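Local structure of glycosyl hydrolase, family 31/fibronectin type III domain protein (Clostridium perfringens, 4UAP) at residues Arg75-Ser78 with Ile82-Ala85. The protein binds N-acetylgalactosamine through this family 32 carbohydrate-binding module, part of a family 31 glycoside hydrolase. Numbering follows the deposited sequence.
Sequences RMNS and INIA. With NGA (2-acetamido-2-deoxy-beta-D-galactopyranose), chain C.
R75 and N83 run side by side toward the bound sugar, the guanidinium stacked on the N83 amide with their planes 27° apart. With CG anti to the backbone N and the chain extended to its tip, the arginine reaches out at full length. Beyond R75 CB, which starts this run, R75 CG passes N83 CB at 3.9 Å, and CD and NE lie over the N83 amide. R75 CZ has N83 OD1 3.5 Å away, above one guanidinium face and offset toward the rim; the angle at NE is too poor for a hydrogen bond. The sugar lies at the edge of the group. There R75 NH1 donates to O4 and, at 2.9 Å, to O3 of the N-acetylgalactosamine, while NH2 adds weak bonds to O3 and to the acetamide oxygen O7, so O3 takes two N-H groups from one arginine. A85 CB touches both NH1 and the sugar's O4, and R36, another pocket residue, brings a second guanidinium close to NH1. Both segments belong to the loop that joins strands 64-74 and 87-96 of the beta-sandwich, one of the loops forming the galactose-type binding site of this module. N83 is held at several points. Its backbone N donates to R75 O at 3.0 Å. N83 OD1 accepts from A85 N at 2.9 Å in an Asx turn, from above the carbonyl plane. N83 ND2 gives a straight bond (166°) to N77 OD1 at 2.8 Å. That last bond lies in the N77 carbonyl plane, on a lone pair, although the two amides stand 80° apart; N77 ND2 donates to T81 OG1. Farther from the sugar, bends at chi2 and chi3 fold M76 back against I82, M76 SD resting 3.8 Å from I82 CG1 and CE against the I82 backbone.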
ATOM      1  N   ARG A  75       7.649   1.389   5.885  1.00  6.64           N
ATOM      2  CA  ARG A  75       8.442   0.713   6.899  1.00  7.53           C
ATOM      3  C   ARG A  75       9.675   1.545   7.221  1.00  7.26           C
ATOM      4  O   ARG A  75      10.515   1.781   6.355  1.00  9.51           O
ATOM      5  CB  ARG A  75       8.851  -0.689   6.444  1.00  6.68           C
ATOM      6  CG  ARG A  75       9.651  -1.437   7.510  1.00  9.64           C
ATOM      7  CD  ARG A  75      10.200  -2.740   6.981  1.00  9.01           C
ATOM      8  NE  ARG A  75      10.962  -3.428   8.012  1.00 13.58           N
ATOM      9  CZ  ARG A  75      11.512  -4.626   7.848  1.00 18.32           C
ATOM     10  NH1 ARG A  75      11.382  -5.257   6.687  1.00 11.95           N
ATOM     11  NH2 ARG A  75      12.187  -5.182   8.843  1.00 14.68           N
ATOM     12  N   MET A  76       9.780   1.980   8.471  1.00  8.71           N
ATOM     13  CA  MET A  76      10.891   2.833   8.889  1.00  9.16           C
ATOM     14  C   MET A  76      11.787   2.123   9.901  1.00 11.17           C
ATOM     15  O   MET A  76      11.333   1.254  10.654  1.00  9.44           O
ATOM     16  CB  MET A  76      10.375   4.148   9.494  1.00  8.23           C
ATOM     17  CG  MET A  76       9.359   4.897   8.614  1.00  8.52           C
ATOM     18  SD  MET A  76       9.956   5.324   6.963  1.00  6.61           S
ATOM     19  CE  MET A  76      11.024   6.702   7.369  1.00 13.61           C
ATOM     20  N   ASN A  77      13.060   2.503   9.915  1.00  9.69           N
ATOM     21  CA  ASN A  77      13.976   2.040  10.950  1.00 11.33           C
ATOM     22  C   ASN A  77      13.741   2.839  12.213  1.00 17.59           C
ATOM     23  O   ASN A  77      13.154   3.914  12.154  1.00 15.75           O
ATOM     24  CB  ASN A  77      15.425   2.189  10.492  1.00 12.02           C
ATOM     25  CG  ASN A  77      15.710   1.400   9.247  1.00  8.40           C
ATOM     26  OD1 ASN A  77      15.348   0.226   9.156  1.00  9.51           O
ATOM     27  ND2 ASN A  77      16.358   2.033   8.277  1.00  8.01           N
ATOM     28  N   SER A  78      14.209   2.330  13.351  1.00 17.56           N
ATOM     29  CA  SER A  78      13.984   3.010  14.628  1.00 21.29           C
ATOM     30  C   SER A  78      14.561   4.431  14.646  1.00 18.95           C
ATOM     31  O   SER A  78      14.059   5.291  15.362  1.00 21.73           O
ATOM     32  CB  SER A  78      14.584   2.196  15.782  1.00 24.38           C
ATOM     33  OG  SER A  78      15.991   2.088  15.638  1.00 26.24           O
ATOM     34  N   ILE A  82      14.233   5.473   6.311  1.00 11.93           N
ATOM     35  CA  ILE A  82      13.354   4.500   5.664  1.00 11.42           C
ATOM     36  C   ILE A  82      14.086   3.157   5.482  1.00 11.46           C
ATOM     37  O   ILE A  82      15.255   3.117   5.076  1.00  9.61           O
ATOM     38  CB  ILE A  82      12.846   5.023   4.313  1.00  8.81           C
ATOM     39  CG1 ILE A  82      11.679   4.171   3.806  1.00  9.37           C
ATOM     40  CG2 ILE A  82      13.990   5.094   3.287  1.00 12.45           C
ATOM     41  CD1 ILE A  82      10.802   4.902   2.789  1.00 11.18           C
ATOM     42  N   ASN A  83      13.407   2.060   5.809  1.00  7.64           N
ATOM     43  CA  ASN A  83      14.038   0.746   5.736  1.00  9.60           C
ATOM     44  C   ASN A  83      14.263   0.314   4.295  1.00 10.69           C
ATOM     45  O   ASN A  83      13.541   0.722   3.388  1.00 10.57           O
ATOM     46  CB  ASN A  83      13.197  -0.302   6.480  1.00  8.68           C
ATOM     47  CG  ASN A  83      13.843  -1.680   6.480  1.00 12.61           C
ATOM     48  OD1 ASN A  83      13.425  -2.572   5.740  1.00  9.65           O
ATOM     49  ND2 ASN A  83      14.879  -1.854   7.306  1.00  7.62           N
ATOM     50  N   ILE A  84      15.278  -0.513   4.085  1.00  9.10           N
ATOM     51  CA  ILE A  84      15.624  -0.982   2.750  1.00  9.32           C
ATOM     52  C   ILE A  84      14.481  -1.773   2.060  1.00 11.50           C
ATOM     53  O   ILE A  84      14.396  -1.818   0.827  1.00 10.53           O
ATOM     54  CB  ILE A  84      16.907  -1.843   2.824  1.00 12.10           C
ATOM     55  CG1 ILE A  84      17.521  -2.047   1.438  1.00 19.14           C
ATOM     56  CG2 ILE A  84      16.636  -3.155   3.534  1.00  9.74           C
ATOM     57  CD1 ILE A  84      18.838  -2.829   1.471  1.00 20.77           C
ATOM     58  N   ALA A  85      13.588  -2.376   2.844  1.00  7.82           N
ATOM     59  CA  ALA A  85      12.486  -3.149   2.259  1.00  9.76           C
ATOM     60  C   ALA A  85      11.263  -2.279   1.938  1.00 10.26           C
ATOM     61  O   ALA A  85      10.310  -2.753   1.324  1.00  7.85           O
ATOM     62  CB  ALA A  85      12.089  -4.293   3.197  1.00 10.11           C
TER
HETATM   63  C1  NGA C 201      14.788  -9.439   5.758  1.00 33.04           C
HETATM   64  C2  NGA C 201      14.064  -8.520   6.737  1.00 24.90           C
HETATM   65  C3  NGA C 201      12.590  -8.866   6.764  1.00 19.79           C
HETATM   66  C4  NGA C 201      12.059  -8.857   5.337  1.00 17.64           C
HETATM   67  C5  NGA C 201      12.806  -9.922   4.534  1.00 16.62           C
HETATM   68  C6  NGA C 201      12.423 -10.048   3.065  1.00 21.30           C
HETATM   69  C7  NGA C 201      15.087  -7.570   8.771  1.00 34.18           C
HETATM   70  C8  NGA C 201      15.604  -7.866  10.149  1.00 28.63           C
HETATM   71  N2  NGA C 201      14.629  -8.625   8.084  1.00 28.96           N
HETATM   72  O1  NGA C 201      16.034  -8.854   5.460  1.00 38.69           O
HETATM   73  O3  NGA C 201      11.949  -7.927   7.593  1.00 20.64           O
HETATM   74  O4  NGA C 201      12.286  -7.579   4.781  1.00 16.40           O
HETATM   75  O5  NGA C 201      14.164  -9.595   4.506  1.00 28.17           O
HETATM   76  O6  NGA C 201      13.286 -10.982   2.423  1.00 13.30           O
HETATM   77  O7  NGA C 201      15.102  -6.409   8.336  1.00 23.92           O